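Local coordinates for protein glycoside hydrolase, GH17 family (Formosa sp. Hel1_33_131, PDB 6FCG) that probably hydrolyses internal beta-1,3-linkages of the algal storage glucan laminarin, acting as an endo-laminarinase of glycoside hydrolase family 17, at residues Tyr89-Leu93 against Glu146-Ala150; Gly120-Asp124 against Val166-Ala170; Val151-Gln155 against Gly199-Lys203; Val161-Gly167 against Leu205-Ser210. All coordinates share one frame. Residues are numbered along the deposited sequence.

All four contacts belong to one sector of a TIM-type barrel. Interactions 2 and 4 are neighbouring seams of its parallel sheet, with centres about 10 Å apart; strand 161-168 runs through both and they share Val166 and Gly167. Interactions 1 and 3, centres about 14 Å apart, both use helix 143-156, the first facing the loop after strand 83-87, the second the loop before strand 206-212. In sequence, interaction 1 closes before interactions 3 and 4 open, whereas interaction 2 alternates with interactions 1 and 3. Glu146 OE1 joins interaction 1 to Trp122 N of interaction 2 (3.0 Å), so helix 143-156 is bonded just past strand 116-121, at the barrel end bearing the presumed catalytic glutamates.

Interaction 1 (Tyr89-Leu93 against Glu146-Ala150); sequences YNVRL and EIDRA
Glu146 and Arg149, one turn apart on helix 143-156, grip the backbone of Val91 at both its polar groups. Val91 N donates to Glu146 OE1 at 2.7 Å, almost linearly (175°), and Arg149 NE donates to Val91 O at 3.0 Å, the carbonyl lying near the guanidinium plane. A salt bridge, Arg149 NH2 to Glu146 OE2 at 2.9 Å, locks the two side chains together; Glu146 (chi1 t, chi2 p) bends toward the loop, while Arg149 (chi1 m, chi2 t, chi3 m) runs back along its helix toward Glu146, bringing NE to Val91 O. Glu146 OE1 also accepts a hydrogen bond from Trp122 N. Segment 89-93 is irregular, with Val91 at phi/psi -120/22, whereas 146-150 is regular helix, its Ala150 N bonded to Glu146 O at 3.1 Å. Nearest CA atoms are those of Val91 and Ala150, 6.2 Å apart. Outward from these polar groups, Val91 (chi1 m) has the largest area covered: its CG2 lies 4.1 Å from Ala150 CB and 3.9 Å from Arg149 CB, and its side chain touches Val119 of strand 116-121. The Arg92 side chain leads away to a salt bridge with the C-terminal carboxylate of His430 of the second subunit. Val91 in this loop thus finds in helical side chains the polar partners that a strand would draw from its neighbours, and the buried carboxylate is balanced by an arginine of its own helix.

Interaction 2 (Gly120-Asp124 against Val166-Ala170); sequences GAWID and VGNEA
Ile123, Trp122 and Asn168 carry most of this contact, formed where the paired part of two parallel strands gives way to loop. Strand 116-121 pairs with strand 161-168 through Ala121 and Val166 (CA-CA 5.3 Å), and Gly167 N donates to Ala121 O at 2.8 Å. Ile123 (chi1 m, chi2 m; phi/psi -116/131) points toward the other segment: its CG1 meets Val166 CG1 at 3.9 Å and comes within 3.7 Å of Gly167 N, while its CB lies 4.2 Å from Ala170 CB. Gly167 sits at phi/psi 92/153, where a CB would collide with the preceding carbonyl and crowd Ala170 CB. Beyond the direct bond, a water bridges the two segments, accepting from Ile123 N at 3.1 Å and Asn168 N at 3.2 Å. The CB of Trp122 points away, but with chi1 t the indole swings back until CZ3 is 3.7 Å from Asn168 ND2; Trp122 NE1 is held by Asp124 OD1 at 2.7 Å. Asn168 (chi1 t) points toward Trp122, and its OD1 is hydrogen-bonded to Arg87. Glu169 follows with phi/psi 59/32, its OE2 hydrogen-bonded to His241 and its side chain touching Glu305 on strand 301-305. An Asn-Glu pair at the C-terminal end of the fourth barrel strand, the glutamate just past it, with a glutamate ending the seventh, matches the active site of clan GH-A glycosidases, in which Glu169 would probably be the acid/base and Glu305 the nucleophile.

Interaction 3 (Val151-Gln155 against Gly199-Lys203); sequences VALAQ and GDLSK
This is a helix-to-loop contact on the outside of the TIM barrel, near the end where its strands begin and thus at the far end from the presumed catalytic residues. The C-terminal part of helix 143-156 meets the loop that connects helix 182-197 to strand 206-212, two consecutive outer helices of the beta/alpha repeat being involved. The loop opens with a Schellman motif: Gly199, at phi/psi 93/2, is the first residue to leave helical angles, a conformation suited to glycine because a CB would jam against the preceding carbonyl. Asp200 (-75/-17) then turns the chain, and Leu201 becomes extended (-134/151). The nearest CA atoms are those of Gln155 and Leu201, 6.8 Å apart. Leu201 (chi1 m, chi2 t) has the most surface covered: its CD2 enters a shallow hollow on the helix, 4.0 Å from Ala154 CB, 4.2 Å from Val151 CG1 and 4.0 Å from Gln155 CG. Ala154 also rests on Val161 and Ile164 of strand 161-168, while Val151 continues onto Leu192 and Leu195 of helix 182-197. One hydrogen bond across the segments completes the contact at its solvent-exposed side. Gln155 (chi1 m, chi2 t) extends to the loop, where NE2 donates to Asp200 O at 2.9 Å, with a nearly straight N-H...O angle of 169°.

Interaction 4 (Val161-Gly167 against Leu205-Ser210); sequences VKVIAVG and LWITSS
Two parallel strands, 161-167 and 206-210, lie side by side with axes 4.3 Å apart at closest and crossing at -36°, and their side chains interdigitate on both faces. Val163, Ile164 and Ala165 pair with Trp206, Ile207 and Thr208 (CA-CA 4.8, 5.1 and 4.7 Å). The ladder runs Trp206 N to Lys162 O (3.3 Å), Ile164 N to Trp206 O (3.0 Å), Thr208 N to Ile164 O (3.0 Å) and Val166 N to Thr208 O (2.8 Å). Farther along the pair, Ser209 OG (chi1 t) donates to Val166 O at 2.5 Å, and Ser210 N bonds weakly to Gly167 O at 3.3 Å. On the face bearing Ile164 and Ile207, Leu205 (chi1 t, chi2 p) fills the notch between Val161 and Ile164: its CD1 is 4.2 Å from Val161 CG1 and its CD2 4.0 Å from Ile164 CD1. Ile207 (chi1 m, chi2 m) plugs the next hollow, CD1 4.2 Å from Ile164 CB and CG2 4.3 Å from Val166 CG2; helix 182-197 covers this face. On the other face, Thr208 CG2 nestles between Val163 CG1 (3.9 Å) and Ala165 CB (3.8 Å), while the Trp206 ring swings away to helix 40-43 after its CB touches Val163 CG2 at 4.2 Å. With helix 182-197 between them in the chain, the strands form a beta-alpha-beta crossover, the repeating unit of the TIM barrel.

Interaction 1 (Tyr89-Leu93 against Glu146-Ala150)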
loop_
_atom_site.group_PDB
_atom_site.type_symbol
_atom_site.label_atom_id
_atom_site.label_comp_id
_atom_site.label_asym_id
_atom_site.label_seq_id
_atom_site.Cartn_x
_atom_site.Cartn_y
_atom_site.Cartn_z
ATOM N N TYR A 89 -5.115 -32.576 25.044
ATOM C CA TYR A 89 -4.320 -31.369 25.441
ATOM C C TYR A 89 -4.406 -30.923 26.907
ATOM O O TYR A 89 -3.413 -30.450 27.473
ATOM C CB TYR A 89 -4.637 -30.200 24.499
ATOM C CG TYR A 89 -4.068 -30.442 23.131
ATOM C CD1 TYR A 89 -4.781 -31.173 22.188
ATOM C CD2 TYR A 89 -2.797 -29.977 22.786
ATOM C CE1 TYR A 89 -4.236 -31.454 20.941
ATOM C CE2 TYR A 89 -2.257 -30.223 21.534
ATOM C CZ TYR A 89 -2.971 -30.967 20.611
ATOM O OH TYR A 89 -2.461 -31.214 19.363
ATOM N N ASN A 90 -5.584 -31.064 27.502
ATOM C CA ASN A 90 -5.720 -30.830 28.913
ATOM C C ASN A 90 -6.678 -31.813 29.555
ATOM O O ASN A 90 -7.418 -32.517 28.875
ATOM C CB ASN A 90 -6.178 -29.413 29.190
ATOM C CG ASN A 90 -7.565 -29.143 28.683
ATOM O OD1 ASN A 90 -7.723 -28.789 27.525
ATOM N ND2 ASN A 90 -8.564 -29.288 29.512
ATOM N N VAL A 91 -6.573 -31.866 30.871
ATOM C CA VAL A 91 -7.455 -32.631 31.748
ATOM C C VAL A 91 -8.187 -31.749 32.771
ATOM O O VAL A 91 -8.662 -32.204 33.804
ATOM C CB VAL A 91 -6.762 -33.829 32.411
ATOM C CG1 VAL A 91 -6.241 -34.804 31.386
ATOM C CG2 VAL A 91 -5.589 -33.482 33.357
ATOM N N ARG A 92 -8.298 -30.462 32.451
ATOM C CA ARG A 92 -9.034 -29.490 33.248
ATOM C C ARG A 92 -10.523 -29.528 32.895
ATOM O O ARG A 92 -11.394 -29.542 33.759
ATOM C CB ARG A 92 -8.452 -28.103 32.955
ATOM C CG ARG A 92 -8.682 -27.031 33.984
ATOM C CD ARG A 92 -8.239 -25.680 33.439
ATOM N NE ARG A 92 -9.439 -24.920 33.145
ATOM C CZ ARG A 92 -9.808 -24.431 31.980
ATOM N NH1 ARG A 92 -9.079 -24.558 30.901
ATOM N NH2 ARG A 92 -10.958 -23.794 31.910
ATOM N N LEU A 93 -10.819 -29.429 31.612
ATOM C CA LEU A 93 -12.161 -29.531 31.145
ATOM C C LEU A 93 -12.463 -31.007 31.044
ATOM O O LEU A 93 -11.562 -31.835 31.010
ATOM C CB LEU A 93 -12.299 -28.810 29.792
ATOM C CG LEU A 93 -11.929 -27.300 29.782
ATOM C CD1 LEU A 93 -12.093 -26.687 28.391
ATOM C CD2 LEU A 93 -12.722 -26.474 30.804
ATOM N N GLU A 146 -3.750 -30.439 37.984
ATOM C CA GLU A 146 -3.810 -30.933 36.613
ATOM C C GLU A 146 -2.995 -32.234 36.497
ATOM O O GLU A 146 -3.444 -33.214 35.904
ATOM C CB GLU A 146 -3.324 -29.862 35.645
ATOM C CG GLU A 146 -3.189 -30.227 34.153
ATOM C CD GLU A 146 -4.468 -30.104 33.324
ATOM O OE1 GLU A 146 -4.617 -30.552 32.126
ATOM O OE2 GLU A 146 -5.370 -29.523 33.906
ATOM N N ILE A 147 -1.806 -32.260 37.071
ATOM C CA ILE A 147 -1.023 -33.492 37.080
ATOM C C ILE A 147 -1.793 -34.596 37.859
ATOM O O ILE A 147 -1.874 -35.735 37.382
ATOM C CB ILE A 147 0.399 -33.260 37.652
ATOM C CG1 ILE A 147 1.231 -32.387 36.691
ATOM C CG2 ILE A 147 1.099 -34.588 37.945
ATOM C CD1 ILE A 147 1.630 -33.023 35.375
ATOM N N ASP A 148 -2.364 -34.253 39.023
ATOM C CA ASP A 148 -3.159 -35.226 39.793
ATOM C C ASP A 148 -4.303 -35.800 38.964
ATOM O O ASP A 148 -4.550 -37.002 38.999
ATOM C CB ASP A 148 -3.747 -34.633 41.108
ATOM C CG ASP A 148 -2.675 -34.262 42.157
ATOM O OD1 ASP A 148 -1.511 -34.740 42.078
ATOM O OD2 ASP A 148 -2.998 -33.437 43.043
ATOM N N ARG A 149 -5.012 -34.955 38.233
ATOM C CA ARG A 149 -6.139 -35.449 37.442
ATOM C C ARG A 149 -5.693 -36.378 36.291
ATOM O O ARG A 149 -6.408 -37.309 35.931
ATOM C CB ARG A 149 -6.990 -34.296 36.925
ATOM C CG ARG A 149 -7.869 -33.652 37.978
ATOM C CD ARG A 149 -8.763 -32.545 37.414
ATOM N NE ARG A 149 -8.050 -31.495 36.662
ATOM C CZ ARG A 149 -7.588 -30.336 37.133
ATOM N NH1 ARG A 149 -7.705 -30.026 38.407
ATOM N NH2 ARG A 149 -6.956 -29.486 36.314
ATOM N N ALA A 150 -4.523 -36.106 35.738
ATOM C CA ALA A 150 -3.951 -36.898 34.670
ATOM C C ALA A 150 -3.632 -38.276 35.206
ATOM O O ALA A 150 -3.902 -39.292 34.563
ATOM C CB ALA A 150 -2.692 -36.225 34.139
#

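Interaction 2 (Gly120-Asp124 against Val166-Ala170)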
loop_
_atom_site.group_PDB
_atom_site.type_symbol
_atom_site.label_atom_id
_atom_site.label_comp_id
_atom_site.label_asym_id
_atom_site.label_seq_id
_atom_site.Cartn_x
_atom_site.Cartn_y
_atom_site.Cartn_z
ATOM N N GLY A 120 -2.647 -35.345 27.576
ATOM C CA GLY A 120 -1.958 -34.090 27.825
ATOM C C GLY A 120 -2.385 -33.472 29.128
ATOM O O GLY A 120 -3.579 -33.282 29.391
ATOM N N ALA A 121 -1.385 -33.199 29.956
ATOM C CA ALA A 121 -1.551 -32.418 31.169
ATOM C C ALA A 121 -1.045 -31.032 30.796
ATOM O O ALA A 121 0.130 -30.889 30.405
ATOM C CB ALA A 121 -0.726 -33.007 32.297
ATOM N N TRP A 122 -1.921 -30.035 30.872
ATOM C CA TRP A 122 -1.538 -28.682 30.505
ATOM C C TRP A 122 -0.753 -28.010 31.636
ATOM O O TRP A 122 -1.165 -28.051 32.797
ATOM C CB TRP A 122 -2.745 -27.833 30.155
ATOM C CG TRP A 122 -2.335 -26.530 29.543
ATOM C CD1 TRP A 122 -1.947 -25.394 30.209
ATOM C CD2 TRP A 122 -2.233 -26.235 28.158
ATOM N NE1 TRP A 122 -1.609 -24.419 29.306
ATOM C CE2 TRP A 122 -1.785 -24.902 28.043
ATOM C CE3 TRP A 122 -2.480 -26.954 27.004
ATOM C CZ2 TRP A 122 -1.584 -24.282 26.810
ATOM C CZ3 TRP A 122 -2.275 -26.338 25.772
ATOM C CH2 TRP A 122 -1.841 -25.015 25.681
ATOM N N ILE A 123 0.349 -27.358 31.257
ATOM C CA ILE A 123 1.227 -26.655 32.173
ATOM C C ILE A 123 1.235 -25.162 31.865
ATOM O O ILE A 123 1.446 -24.748 30.716
ATOM C CB ILE A 123 2.646 -27.214 32.022
ATOM C CG1 ILE A 123 2.674 -28.683 32.442
ATOM C CG2 ILE A 123 3.648 -26.413 32.825
ATOM C CD1 ILE A 123 2.402 -28.969 33.915
ATOM N N ASP A 124 1.046 -24.366 32.909
ATOM C CA ASP A 124 1.061 -22.904 32.834
ATOM C C ASP A 124 2.145 -22.306 33.710
ATOM O O ASP A 124 2.518 -22.884 34.726
ATOM C CB ASP A 124 -0.263 -22.368 33.347
ATOM C CG ASP A 124 -1.399 -22.508 32.346
ATOM O OD1 ASP A 124 -1.157 -22.456 31.122
ATOM O OD2 ASP A 124 -2.568 -22.607 32.805
ATOM N N VAL A 166 3.617 -34.033 29.702
ATOM C CA VAL A 166 3.691 -32.879 30.612
ATOM C C VAL A 166 3.910 -31.623 29.793
ATOM O O VAL A 166 5.029 -31.332 29.359
ATOM C CB VAL A 166 4.847 -33.049 31.607
ATOM C CG1 VAL A 166 4.947 -31.839 32.528
ATOM C CG2 VAL A 166 4.649 -34.300 32.430
ATOM N N GLY A 167 2.830 -30.916 29.536
ATOM C CA GLY A 167 2.882 -29.675 28.771
ATOM C C GLY A 167 2.679 -29.800 27.272
ATOM O O GLY A 167 2.912 -30.849 26.665
ATOM N N ASN A 168 2.181 -28.722 26.691
ATOM C CA ASN A 168 2.046 -28.612 25.264
ATOM C C ASN A 168 2.588 -27.278 24.781
ATOM O O ASN A 168 1.918 -26.219 24.898
ATOM C CB ASN A 168 0.577 -28.744 24.813
ATOM C CG ASN A 168 0.436 -28.526 23.309
ATOM O OD1 ASN A 168 0.893 -29.334 22.531
ATOM N ND2 ASN A 168 -0.162 -27.439 22.913
ATOM N N GLU A 169 3.776 -27.344 24.201
ATOM C CA GLU A 169 4.498 -26.156 23.754
ATOM C C GLU A 169 4.734 -25.224 24.934
ATOM O O GLU A 169 4.805 -23.999 24.784
ATOM C CB GLU A 169 3.795 -25.459 22.568
ATOM C CG GLU A 169 3.973 -26.222 21.267
ATOM C CD GLU A 169 3.204 -25.647 20.081
ATOM O OE1 GLU A 169 2.765 -24.496 20.200
ATOM O OE2 GLU A 169 3.027 -26.328 19.038
ATOM N N ALA A 170 4.894 -25.818 26.104
ATOM C CA ALA A 170 4.966 -25.040 27.306
ATOM C C ALA A 170 6.332 -24.405 27.551
ATOM O O ALA A 170 6.429 -23.571 28.423
ATOM C CB ALA A 170 4.529 -25.896 28.497
HETATM O O HOH W 1 1.030 -26.326 28.404
#

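Interaction 3 (Val151-Gln155 against Gly199-Lys203)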
loop_
_atom_site.group_PDB
_atom_site.type_symbol
_atom_site.label_atom_id
_atom_site.label_comp_id
_atom_site.label_asym_id
_atom_site.label_seq_id
_atom_site.Cartn_x
_atom_site.Cartn_y
_atom_site.Cartn_z
ATOM N N VAL A 151 -3.022 -38.288 36.380
ATOM C CA VAL A 151 -2.658 -39.530 37.059
ATOM C C VAL A 151 -3.893 -40.394 37.352
ATOM O O VAL A 151 -3.898 -41.587 37.047
ATOM C CB VAL A 151 -1.859 -39.223 38.351
ATOM C CG1 VAL A 151 -1.778 -40.430 39.291
ATOM C CG2 VAL A 151 -0.455 -38.733 38.006
ATOM N N ALA A 152 -4.924 -39.766 37.913
ATOM C CA ALA A 152 -6.200 -40.431 38.193
ATOM C C ALA A 152 -6.799 -41.082 36.941
ATOM O O ALA A 152 -7.284 -42.228 37.005
ATOM C CB ALA A 152 -7.210 -39.467 38.819
ATOM N N LEU A 153 -6.756 -40.370 35.812
ATOM C CA LEU A 153 -7.244 -40.926 34.547
ATOM C C LEU A 153 -6.390 -42.080 34.028
ATOM O O LEU A 153 -6.935 -43.044 33.526
ATOM C CB LEU A 153 -7.363 -39.841 33.490
ATOM C CG LEU A 153 -8.461 -38.810 33.801
ATOM C CD1 LEU A 153 -8.383 -37.660 32.794
ATOM C CD2 LEU A 153 -9.859 -39.430 33.840
ATOM N N ALA A 154 -5.074 -41.998 34.168
ATOM C CA ALA A 154 -4.213 -43.095 33.740
ATOM C C ALA A 154 -4.482 -44.356 34.568
ATOM O O ALA A 154 -4.343 -45.490 34.073
ATOM C CB ALA A 154 -2.748 -42.688 33.837
ATOM N N GLN A 155 -4.841 -44.139 35.836
ATOM C CA GLN A 155 -5.203 -45.206 36.764
ATOM C C GLN A 155 -6.582 -45.791 36.482
ATOM O O GLN A 155 -6.715 -46.984 36.500
ATOM C CB GLN A 155 -5.133 -44.708 38.206
ATOM C CG GLN A 155 -3.710 -44.464 38.697
ATOM C CD GLN A 155 -3.622 -43.675 40.005
ATOM O OE1 GLN A 155 -4.556 -42.980 40.401
ATOM N NE2 GLN A 155 -2.478 -43.747 40.653
ATOM N N GLY A 199 5.129 -47.642 42.202
ATOM C CA GLY A 199 4.048 -48.577 41.871
ATOM C C GLY A 199 2.642 -47.999 41.733
ATOM O O GLY A 199 1.716 -48.758 41.440
ATOM N N ASP A 200 2.480 -46.680 41.880
ATOM C CA ASP A 200 1.172 -46.027 41.686
ATOM C C ASP A 200 0.756 -45.903 40.200
ATOM O O ASP A 200 -0.406 -45.636 39.898
ATOM C CB ASP A 200 1.135 -44.632 42.336
ATOM C CG ASP A 200 1.139 -44.671 43.869
ATOM O OD1 ASP A 200 0.957 -45.755 44.473
ATOM O OD2 ASP A 200 1.309 -43.586 44.479
ATOM N N LEU A 201 1.716 -46.049 39.295
ATOM C CA LEU A 201 1.452 -46.070 37.852
ATOM C C LEU A 201 2.221 -47.222 37.272
ATOM O O LEU A 201 3.267 -47.595 37.809
ATOM C CB LEU A 201 1.934 -44.766 37.164
ATOM C CG LEU A 201 1.162 -43.478 37.446
ATOM C CD1 LEU A 201 1.902 -42.279 36.903
ATOM C CD2 LEU A 201 -0.254 -43.544 36.885
ATOM N N SER A 202 1.703 -47.778 36.184
ATOM C CA SER A 202 2.351 -48.872 35.499
ATOM C C SER A 202 3.770 -48.496 35.100
ATOM O O SER A 202 4.042 -47.400 34.684
ATOM C CB SER A 202 1.558 -49.264 34.253
ATOM O OG SER A 202 2.409 -49.854 33.291
ATOM N N LYS A 203 4.681 -49.443 35.195
ATOM C CA LYS A 203 6.061 -49.214 34.751
ATOM C C LYS A 203 6.198 -49.049 33.244
ATOM O O LYS A 203 7.217 -48.519 32.783
ATOM C CB LYS A 203 6.994 -50.284 35.303
ATOM C CG LYS A 203 7.403 -49.935 36.716
ATOM C CD LYS A 203 8.212 -51.034 37.347
ATOM C CE LYS A 203 8.582 -50.726 38.800
ATOM N NZ LYS A 203 9.361 -51.895 39.286
#

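Interaction 4 (Val161-Gly167 against Leu205-Ser210)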
loop_
_atom_site.group_PDB
_atom_site.type_symbol
_atom_site.label_atom_id
_atom_site.label_comp_id
_atom_site.label_asym_id
_atom_site.label_seq_id
_atom_site.Cartn_x
_atom_site.Cartn_y
_atom_site.Cartn_z
ATOM N N VAL A 161 -4.985 -45.389 28.264
ATOM C CA VAL A 161 -3.947 -44.366 28.462
ATOM C C VAL A 161 -2.557 -45.010 28.452
ATOM O O VAL A 161 -2.215 -45.759 29.367
ATOM C CB VAL A 161 -4.160 -43.605 29.785
ATOM C CG1 VAL A 161 -3.022 -42.635 30.051
ATOM C CG2 VAL A 161 -5.483 -42.866 29.747
ATOM N N LYS A 162 -1.779 -44.716 27.420
ATOM C CA LYS A 162 -0.416 -45.231 27.289
ATOM C C LYS A 162 0.698 -44.211 27.471
ATOM O O LYS A 162 1.849 -44.601 27.601
ATOM C CB LYS A 162 -0.252 -45.864 25.917
ATOM C CG LYS A 162 -1.241 -46.967 25.654
ATOM C CD LYS A 162 -1.038 -48.152 26.597
ATOM C CE LYS A 162 -2.297 -48.990 26.740
ATOM N NZ LYS A 162 -2.139 -49.861 27.918
ATOM N N VAL A 163 0.360 -42.922 27.462
ATOM C CA VAL A 163 1.341 -41.845 27.585
ATOM C C VAL A 163 0.717 -40.692 28.351
ATOM O O VAL A 163 -0.453 -40.353 28.155
ATOM C CB VAL A 163 1.829 -41.341 26.186
ATOM C CG1 VAL A 163 2.758 -40.116 26.312
ATOM C CG2 VAL A 163 2.546 -42.422 25.391
ATOM N N ILE A 164 1.518 -40.094 29.234
ATOM C CA ILE A 164 1.215 -38.765 29.756
ATOM C C ILE A 164 2.252 -37.779 29.224
ATOM O O ILE A 164 3.434 -38.005 29.359
ATOM C CB ILE A 164 1.178 -38.725 31.267
ATOM C CG1 ILE A 164 0.087 -39.655 31.784
ATOM C CG2 ILE A 164 0.900 -37.299 31.739
ATOM C CD1 ILE A 164 0.004 -39.762 33.292
ATOM N N ALA A 165 1.769 -36.699 28.623
ATOM C CA ALA A 165 2.603 -35.594 28.160
ATOM C C ALA A 165 2.490 -34.431 29.124
ATOM O O ALA A 165 1.376 -33.913 29.358
ATOM C CB ALA A 165 2.162 -35.157 26.786
ATOM N N VAL A 166 3.617 -34.033 29.702
ATOM C CA VAL A 166 3.691 -32.879 30.612
ATOM C C VAL A 166 3.910 -31.623 29.793
ATOM O O VAL A 166 5.029 -31.332 29.359
ATOM C CB VAL A 166 4.847 -33.049 31.607
ATOM C CG1 VAL A 166 4.947 -31.839 32.528
ATOM C CG2 VAL A 166 4.649 -34.300 32.430
ATOM N N GLY A 167 2.830 -30.916 29.536
ATOM C CA GLY A 167 2.882 -29.675 28.771
ATOM C C GLY A 167 2.679 -29.800 27.272
ATOM O O GLY A 167 2.912 -30.849 26.665
ATOM N N LEU A 205 3.990 -47.235 31.378
ATOM C CA LEU A 205 3.435 -45.934 31.038
ATOM C C LEU A 205 4.558 -44.993 30.699
ATOM O O LEU A 205 5.495 -44.846 31.477
ATOM C CB LEU A 205 2.645 -45.354 32.220
ATOM C CG LEU A 205 1.978 -44.004 32.019
ATOM C CD1 LEU A 205 0.763 -44.126 31.132
ATOM C CD2 LEU A 205 1.584 -43.400 33.340
ATOM N N TRP A 206 4.497 -44.395 29.525
ATOM C CA TRP A 206 5.576 -43.544 29.062
ATOM C C TRP A 206 5.282 -42.085 29.378
ATOM O O TRP A 206 4.147 -41.638 29.250
ATOM C CB TRP A 206 5.847 -43.793 27.562
ATOM C CG TRP A 206 6.902 -44.840 27.311
ATOM C CD1 TRP A 206 7.359 -45.763 28.199
ATOM C CD2 TRP A 206 7.612 -45.077 26.089
ATOM N NE1 TRP A 206 8.309 -46.556 27.614
ATOM C CE2 TRP A 206 8.472 -46.174 26.316
ATOM C CE3 TRP A 206 7.595 -44.485 24.830
ATOM C CZ2 TRP A 206 9.322 -46.672 25.346
ATOM C CZ3 TRP A 206 8.434 -44.986 23.846
ATOM C CH2 TRP A 206 9.289 -46.072 24.114
ATOM N N ILE A 207 6.323 -41.349 29.771
ATOM C CA ILE A 207 6.198 -39.941 30.110
ATOM C C ILE A 207 6.982 -39.122 29.118
ATOM O O ILE A 207 8.087 -39.487 28.734
ATOM C CB ILE A 207 6.720 -39.665 31.514
ATOM C CG1 ILE A 207 6.155 -40.680 32.520
ATOM C CG2 ILE A 207 6.363 -38.241 31.938
ATOM C CD1 ILE A 207 4.637 -40.675 32.660
ATOM N N THR A 208 6.412 -37.997 28.701
ATOM C CA THR A 208 7.074 -37.084 27.749
ATOM C C THR A 208 6.644 -35.668 28.015
ATOM O O THR A 208 5.929 -35.396 28.985
ATOM C CB THR A 208 6.753 -37.465 26.276
ATOM O OG1 THR A 208 7.590 -36.748 25.368
ATOM C CG2 THR A 208 5.274 -37.209 25.929
ATOM N N SER A 209 7.121 -34.762 27.166
ATOM C CA SER A 209 6.569 -33.419 27.033
ATOM C C SER A 209 6.420 -33.170 25.554
ATOM O O SER A 209 7.268 -33.577 24.784
ATOM C CB SER A 209 7.486 -32.378 27.648
ATOM O OG SER A 209 6.879 -31.098 27.647
ATOM N N SER A 210 5.331 -32.530 25.145
ATOM C CA SER A 210 5.115 -32.300 23.726
ATOM C C SER A 210 5.427 -30.837 23.450
ATOM O O SER A 210 4.812 -29.934 24.017
ATOM C CB SER A 210 3.701 -32.712 23.314
ATOM O OG SER A 210 3.693 -33.182 21.974
#